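PDB 3K9T: putative polysaccharide biosynthesis protein with aminopeptidase-like domain from Clostridium acetobutylicum, which binds one zinc ion per subunit and probably takes part in the biosynthesis of modified polysaccharides, and is not expected to have peptidase activity despite its aminopeptidase-like region. Local coordinates for residues I245-L249 with E271-V276; D124-Y128 with D322-A328. One frame throughout, in Å; residues are numbered along the deposited sequence.

In the fold
Both contacts lie within one sequence family of the zinc-exopeptidase clan, but contact 2 has one of its loops in the insert region. Contact 1 packs a strand of the mixed eight-stranded sheet against helix 271-282, only 22 residues further along. Contact 2 is made by two loops 194 residues apart in sequence, the one from the insert and another carrying the zinc ligand His325. Residues 245-276 therefore fall between the two halves of contact 2 along the chain. The contact centres lie 32 Å apart, on opposite sides of the chain's centre, and their nearest atoms are about 18 Å apart. One builds the hydrophobic interior beside the sheet; the other ties the insert to the metal site.

Contact 1: I245-L249 with E271-V276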
loop_
_atom_site.group_PDB
_atom_site.type_symbol
_atom_site.label_atom_id
_atom_site.label_comp_id
_atom_site.label_asym_id
_atom_site.label_seq_id
_atom_site.Cartn_x
_atom_site.Cartn_y
_atom_site.Cartn_z
ATOM N N ILE A 245 -7.938 -20.679 22.037
ATOM C CA ILE A 245 -6.566 -20.234 21.754
ATOM C C ILE A 245 -6.581 -18.973 20.878
ATOM O O ILE A 245 -6.874 -19.007 19.687
ATOM C CB ILE A 245 -5.737 -21.353 21.142
ATOM C CG1 ILE A 245 -5.692 -22.526 22.134
ATOM C CG2 ILE A 245 -4.348 -20.838 20.790
ATOM C CD1 ILE A 245 -5.309 -23.854 21.490
ATOM N N LYS A 246 -6.287 -17.841 21.505
ATOM C CA LYS A 246 -6.432 -16.540 20.864
ATOM C C LYS A 246 -5.219 -16.303 19.988
ATOM O O LYS A 246 -5.331 -15.726 18.948
ATOM C CB LYS A 246 -6.557 -15.431 21.927
ATOM C CG LYS A 246 -7.461 -14.223 21.564
ATOM C CD LYS A 246 -6.952 -12.839 22.183
ATOM C CE LYS A 246 -8.029 -11.848 22.758
ATOM N NZ LYS A 246 -9.351 -11.744 22.073
HETATM N N MSE A 247 -4.064 -16.766 20.434
HETATM C CA MSE A 247 -2.817 -16.553 19.739
HETATM C C MSE A 247 -1.740 -17.533 20.240
HETATM O O MSE A 247 -1.908 -18.219 21.238
HETATM C CB MSE A 247 -2.375 -15.084 19.850
HETATM C CG MSE A 247 -2.204 -14.482 21.249
HETATM SE SE MSE A 247 -1.972 -12.542 21.140
HETATM C CE MSE A 247 -3.590 -11.840 21.952
ATOM N N GLY A 248 -0.647 -17.640 19.505
ATOM C CA GLY A 248 0.402 -18.558 19.899
ATOM C C GLY A 248 1.727 -18.280 19.237
ATOM O O GLY A 248 1.777 -17.589 18.242
ATOM N N LEU A 249 2.795 -18.824 19.816
ATOM C CA LEU A 249 4.135 -18.696 19.280
ATOM C C LEU A 249 4.866 -20.030 19.389
ATOM O O LEU A 249 4.781 -20.668 20.419
ATOM C CB LEU A 249 4.927 -17.621 20.060
ATOM C CG LEU A 249 4.641 -16.136 19.834
ATOM C CD1 LEU A 249 5.391 -15.303 20.849
ATOM C CD2 LEU A 249 4.999 -15.732 18.414
ATOM N N GLU A 271 -3.522 -10.254 15.859
ATOM C CA GLU A 271 -3.073 -9.498 17.010
ATOM C C GLU A 271 -1.638 -9.836 17.428
ATOM O O GLU A 271 -0.823 -8.909 17.662
ATOM C CB GLU A 271 -4.012 -9.645 18.180
ATOM C CG GLU A 271 -3.694 -8.615 19.246
ATOM C CD GLU A 271 -4.562 -8.720 20.482
ATOM O OE1 GLU A 271 -5.666 -9.318 20.377
ATOM O OE2 GLU A 271 -4.116 -8.161 21.529
ATOM N N ILE A 272 -1.313 -11.127 17.456
ATOM C CA ILE A 272 0.040 -11.554 17.832
ATOM C C ILE A 272 1.101 -10.988 16.863
ATOM O O ILE A 272 2.151 -10.571 17.295
ATOM C CB ILE A 272 0.151 -13.117 18.001
ATOM C CG1 ILE A 272 1.504 -13.515 18.597
ATOM C CG2 ILE A 272 -0.087 -13.838 16.680
ATOM C CD1 ILE A 272 1.826 -12.839 19.909
ATOM N N ASP A 273 0.815 -10.937 15.565
ATOM C CA ASP A 273 1.762 -10.359 14.569
ATOM C C ASP A 273 2.009 -8.904 14.863
ATOM O O ASP A 273 3.166 -8.436 14.855
ATOM C CB ASP A 273 1.200 -10.429 13.144
ATOM C CG ASP A 273 0.980 -11.854 12.656
ATOM O OD1 ASP A 273 1.882 -12.706 12.847
ATOM O OD2 ASP A 273 -0.105 -12.112 12.082
ATOM N N LYS A 274 0.909 -8.184 15.104
ATOM C CA LYS A 274 0.955 -6.752 15.361
ATOM C C LYS A 274 1.697 -6.516 16.657
ATOM O O LYS A 274 2.497 -5.581 16.756
ATOM C CB LYS A 274 -0.463 -6.156 15.378
ATOM C CG LYS A 274 -1.175 -6.250 14.029
ATOM C CD LYS A 274 -1.418 -4.961 13.312
ATOM C CE LYS A 274 -2.806 -4.374 13.702
ATOM N NZ LYS A 274 -3.398 -3.470 12.613
ATOM N N ILE A 275 1.465 -7.375 17.651
ATOM C CA ILE A 275 2.128 -7.190 18.958
ATOM C C ILE A 275 3.631 -7.464 18.809
ATOM O O ILE A 275 4.467 -6.636 19.179
ATOM C CB ILE A 275 1.551 -8.103 20.056
ATOM C CG1 ILE A 275 0.199 -7.586 20.526
ATOM C CG2 ILE A 275 2.516 -8.222 21.246
ATOM C CD1 ILE A 275 -0.466 -8.551 21.494
ATOM N N VAL A 276 3.981 -8.624 18.273
ATOM C CA VAL A 276 5.411 -8.927 18.144
ATOM C C VAL A 276 6.158 -7.879 17.282
ATOM O O VAL A 276 7.255 -7.484 17.634
ATOM C CB VAL A 276 5.689 -10.374 17.628
ATOM C CG1 VAL A 276 7.193 -10.536 17.295
ATOM C CG2 VAL A 276 5.205 -11.407 18.689
#
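Met247, a selenomethionine here, turns its CG into the place between its own backbone N and carbonyl carbon (chi1 57°), which carries SE alongside Ile272 CB, while Ile272 sends CG1 opposite its backbone N (chi1 -171°) and so toward Leu249 CD2. The CB of Met247 lies 3.7 Å from the branched CB of Ile272. The chain of Met247 then runs past the isoleucine, with SE 3.8 Å from Ile272 CB, and bends at its third torsion to bring CE up to the carboxylate of Glu271, 3.6 Å from Glu271 CD. A long, unbranched and flexible side chain suits this place, since it fills the space alongside a stiff beta-branched neighbour and still reaches the first turn of the helix. Glu271 contributes its carboxylate, over which CE of Met247 sits, while its OE2 is hydrogen-bonded to Asn356. Further along the strand, Leu249 brings CD2 to 4.1 Å from Ile272 CG1 and 4.3 Å from Val276 CG2. Ile272 and Val276, one helical turn apart, thus offer Leu249 a continuous apolar surface. No hydrogen bond crosses the interface, which is mainly apolar. The axes of the two short segments approach to 8.7 Å and cross at -47°. This is a helix-on-sheet contact between layers of an alpha/beta fold, away from the zinc site. The strand is hydrogen-bonded to strand 181-187 through Met247 and Leu249, and to Gly312 of strand 311-315 through Gly248; Tyr262 of strand 260-263 touches Leu249, Ile272 and Val276, and helix 336-355 packs on Leu249, Ile275 and Val276.

Contact 2: D124-Y128 with D322-A328; sequences DRIPY and DGYHTSA. With ZN (zinc ion), chain B.
The zinc site is bordered here by a loop of the insert, residues 124-128, which runs beside the loop bearing the metal ligand His325. His325 NE2 binds the zinc ion at 2.0 Å, with His190 and Asp196 as the other protein ligands. The edge of Tyr128 points at the face of this imidazole in a T-shaped pair, the planes 84° apart, while Tyr324 covers the opposite face. Lying on opposite faces of the imidazole, the two tyrosines probably help hold its orientation. Backbone bonds join the loops on both sides of Pro127: Tyr128 N donates to His325 O at 2.9 Å, and Ser327 N to Ile126 O at 3.1 Å. Ser327, its OG turned between backbone N and carbonyl carbon (chi1 55°), also accepts from Ile126 N at 2.8 Å, a nearly straight bond. Arg125 extends to grip Asp322 end-on, NH1 to OD1 at 3.1 Å and NH2 to OD2 at 3.2 Å; both oxygens lie in the guanidinium plane, but the carboxylate is turned 51° against it and is met from above its own plane. Ala328 CB and Gly323 CA cover one guanidinium face. Gly323, whose own positive phi suits a residue without a side chain, opens a type II turn to Thr326 in which His325 takes the positive-phi position; Thr326 OG1 bonds to Gly323 O and accepts from Ala328 N as an ST turn. The insert loop lies between strands 116-117 and 139-140, where Ser140 bonds Pro127 O; the ligand loop links strand 311-315 to helix 336-355.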
loop_
_atom_site.group_PDB
_atom_site.type_symbol
_atom_site.label_atom_id
_atom_site.label_comp_id
_atom_site.label_asym_id
_atom_site.label_seq_id
_atom_site.Cartn_x
_atom_site.Cartn_y
_atom_site.Cartn_z
ATOM N N ASP A 124 34.735 -30.998 9.133
ATOM C CA ASP A 124 34.788 -31.150 10.572
ATOM C C ASP A 124 33.392 -31.308 11.233
ATOM O O ASP A 124 33.290 -31.294 12.454
ATOM C CB ASP A 124 35.449 -29.896 11.126
ATOM C CG ASP A 124 34.739 -28.557 10.639
ATOM O OD1 ASP A 124 34.198 -28.463 9.481
ATOM O OD2 ASP A 124 34.761 -27.576 11.435
ATOM N N ARG A 125 32.326 -31.443 10.446
ATOM C CA ARG A 125 30.983 -31.505 11.019
ATOM C C ARG A 125 30.388 -32.877 10.950
ATOM O O ARG A 125 30.635 -33.614 10.013
ATOM C CB ARG A 125 30.060 -30.507 10.307
ATOM C CG ARG A 125 30.475 -29.055 10.584
ATOM C CD ARG A 125 29.553 -28.078 9.975
ATOM N NE ARG A 125 30.027 -26.695 10.110
ATOM C CZ ARG A 125 29.430 -25.649 9.538
ATOM N NH1 ARG A 125 28.338 -25.833 8.813
ATOM N NH2 ARG A 125 29.913 -24.415 9.687
ATOM N N ILE A 126 29.612 -33.231 11.973
ATOM C CA ILE A 126 28.873 -34.486 11.970
ATOM C C ILE A 126 27.452 -34.146 11.508
ATOM O O ILE A 126 26.787 -33.299 12.077
ATOM C CB ILE A 126 28.866 -35.167 13.347
ATOM C CG1 ILE A 126 30.303 -35.367 13.859
ATOM C CG2 ILE A 126 28.119 -36.527 13.275
ATOM C CD1 ILE A 126 30.403 -35.698 15.384
ATOM N N PRO A 127 26.994 -34.775 10.435
ATOM C CA PRO A 127 25.623 -34.477 10.071
ATOM C C PRO A 127 24.592 -35.197 10.956
ATOM O O PRO A 127 24.822 -36.330 11.364
ATOM C CB PRO A 127 25.527 -34.964 8.621
ATOM C CG PRO A 127 26.590 -35.983 8.466
ATOM C CD PRO A 127 27.657 -35.681 9.486
ATOM N N TYR A 128 23.483 -34.513 11.233
ATOM C CA TYR A 128 22.316 -35.084 11.921
ATOM C C TYR A 128 21.331 -35.661 10.916
ATOM O O TYR A 128 20.835 -34.962 10.053
ATOM C CB TYR A 128 21.633 -34.012 12.790
ATOM C CG TYR A 128 20.263 -34.363 13.346
ATOM C CD1 TYR A 128 20.060 -35.483 14.156
ATOM C CD2 TYR A 128 19.189 -33.539 13.091
ATOM C CE1 TYR A 128 18.789 -35.790 14.655
ATOM C CE2 TYR A 128 17.915 -33.824 13.584
ATOM C CZ TYR A 128 17.718 -34.950 14.350
ATOM O OH TYR A 128 16.449 -35.142 14.834
ATOM N N ASP A 322 23.868 -21.551 9.262
ATOM C CA ASP A 322 25.082 -22.305 8.987
ATOM C C ASP A 322 25.462 -23.166 10.172
ATOM O O ASP A 322 25.712 -22.662 11.258
ATOM C CB ASP A 322 26.239 -21.389 8.669
ATOM C CG ASP A 322 27.478 -22.151 8.221
ATOM O OD1 ASP A 322 27.340 -23.165 7.498
ATOM O OD2 ASP A 322 28.583 -21.713 8.589
ATOM N N GLY A 323 25.498 -24.471 9.940
ATOM C CA GLY A 323 25.798 -25.419 10.983
ATOM C C GLY A 323 24.585 -26.102 11.546
ATOM O O GLY A 323 24.708 -27.029 12.332
ATOM N N TYR A 324 23.403 -25.678 11.132
ATOM C CA TYR A 324 22.196 -26.311 11.642
ATOM C C TYR A 324 22.165 -27.769 11.149
ATOM O O TYR A 324 22.763 -28.109 10.129
ATOM C CB TYR A 324 20.946 -25.503 11.281
ATOM C CG TYR A 324 20.061 -26.090 10.255
ATOM C CD1 TYR A 324 20.461 -26.157 8.943
ATOM C CD2 TYR A 324 18.769 -26.541 10.598
ATOM C CE1 TYR A 324 19.644 -26.710 7.985
ATOM C CE2 TYR A 324 17.932 -27.084 9.644
ATOM C CZ TYR A 324 18.392 -27.160 8.332
ATOM O OH TYR A 324 17.615 -27.681 7.323
ATOM N N HIS A 325 21.542 -28.623 11.941
ATOM C CA HIS A 325 21.518 -30.068 11.720
ATOM C C HIS A 325 22.915 -30.677 11.638
ATOM O O HIS A 325 23.140 -31.655 10.971
ATOM C CB HIS A 325 20.609 -30.409 10.524
ATOM C CG HIS A 325 19.152 -30.312 10.855
ATOM N ND1 HIS A 325 18.165 -30.795 10.034
ATOM C CD2 HIS A 325 18.519 -29.812 11.945
ATOM C CE1 HIS A 325 16.988 -30.577 10.589
ATOM N NE2 HIS A 325 17.178 -29.981 11.749
ATOM N N THR A 326 23.860 -30.080 12.342
ATOM C CA THR A 326 25.188 -30.638 12.465
ATOM C C THR A 326 25.730 -30.391 13.878
ATOM O O THR A 326 25.153 -29.623 14.663
ATOM C CB THR A 326 26.184 -30.006 11.472
ATOM O OG1 THR A 326 26.681 -28.782 12.024
ATOM C CG2 THR A 326 25.553 -29.771 10.066
ATOM N N SER A 327 26.856 -31.045 14.180
ATOM C CA SER A 327 27.528 -30.942 15.459
ATOM C C SER A 327 28.080 -29.541 15.742
ATOM O O SER A 327 28.544 -29.266 16.831
ATOM C CB SER A 327 28.659 -31.966 15.509
ATOM O OG SER A 327 29.561 -31.813 14.410
ATOM N N ALA A 328 28.050 -28.660 14.749
ATOM C CA ALA A 328 28.472 -27.269 14.900
ATOM C C ALA A 328 27.465 -26.515 15.800
ATOM O O ALA A 328 27.821 -25.562 16.483
ATOM C CB ALA A 328 28.586 -26.618 13.516
HETATM ZN ZN ZN B . 15.826 -29.327 13.151
HETATM O O HOH W 1 31.567 -30.026 14.991
#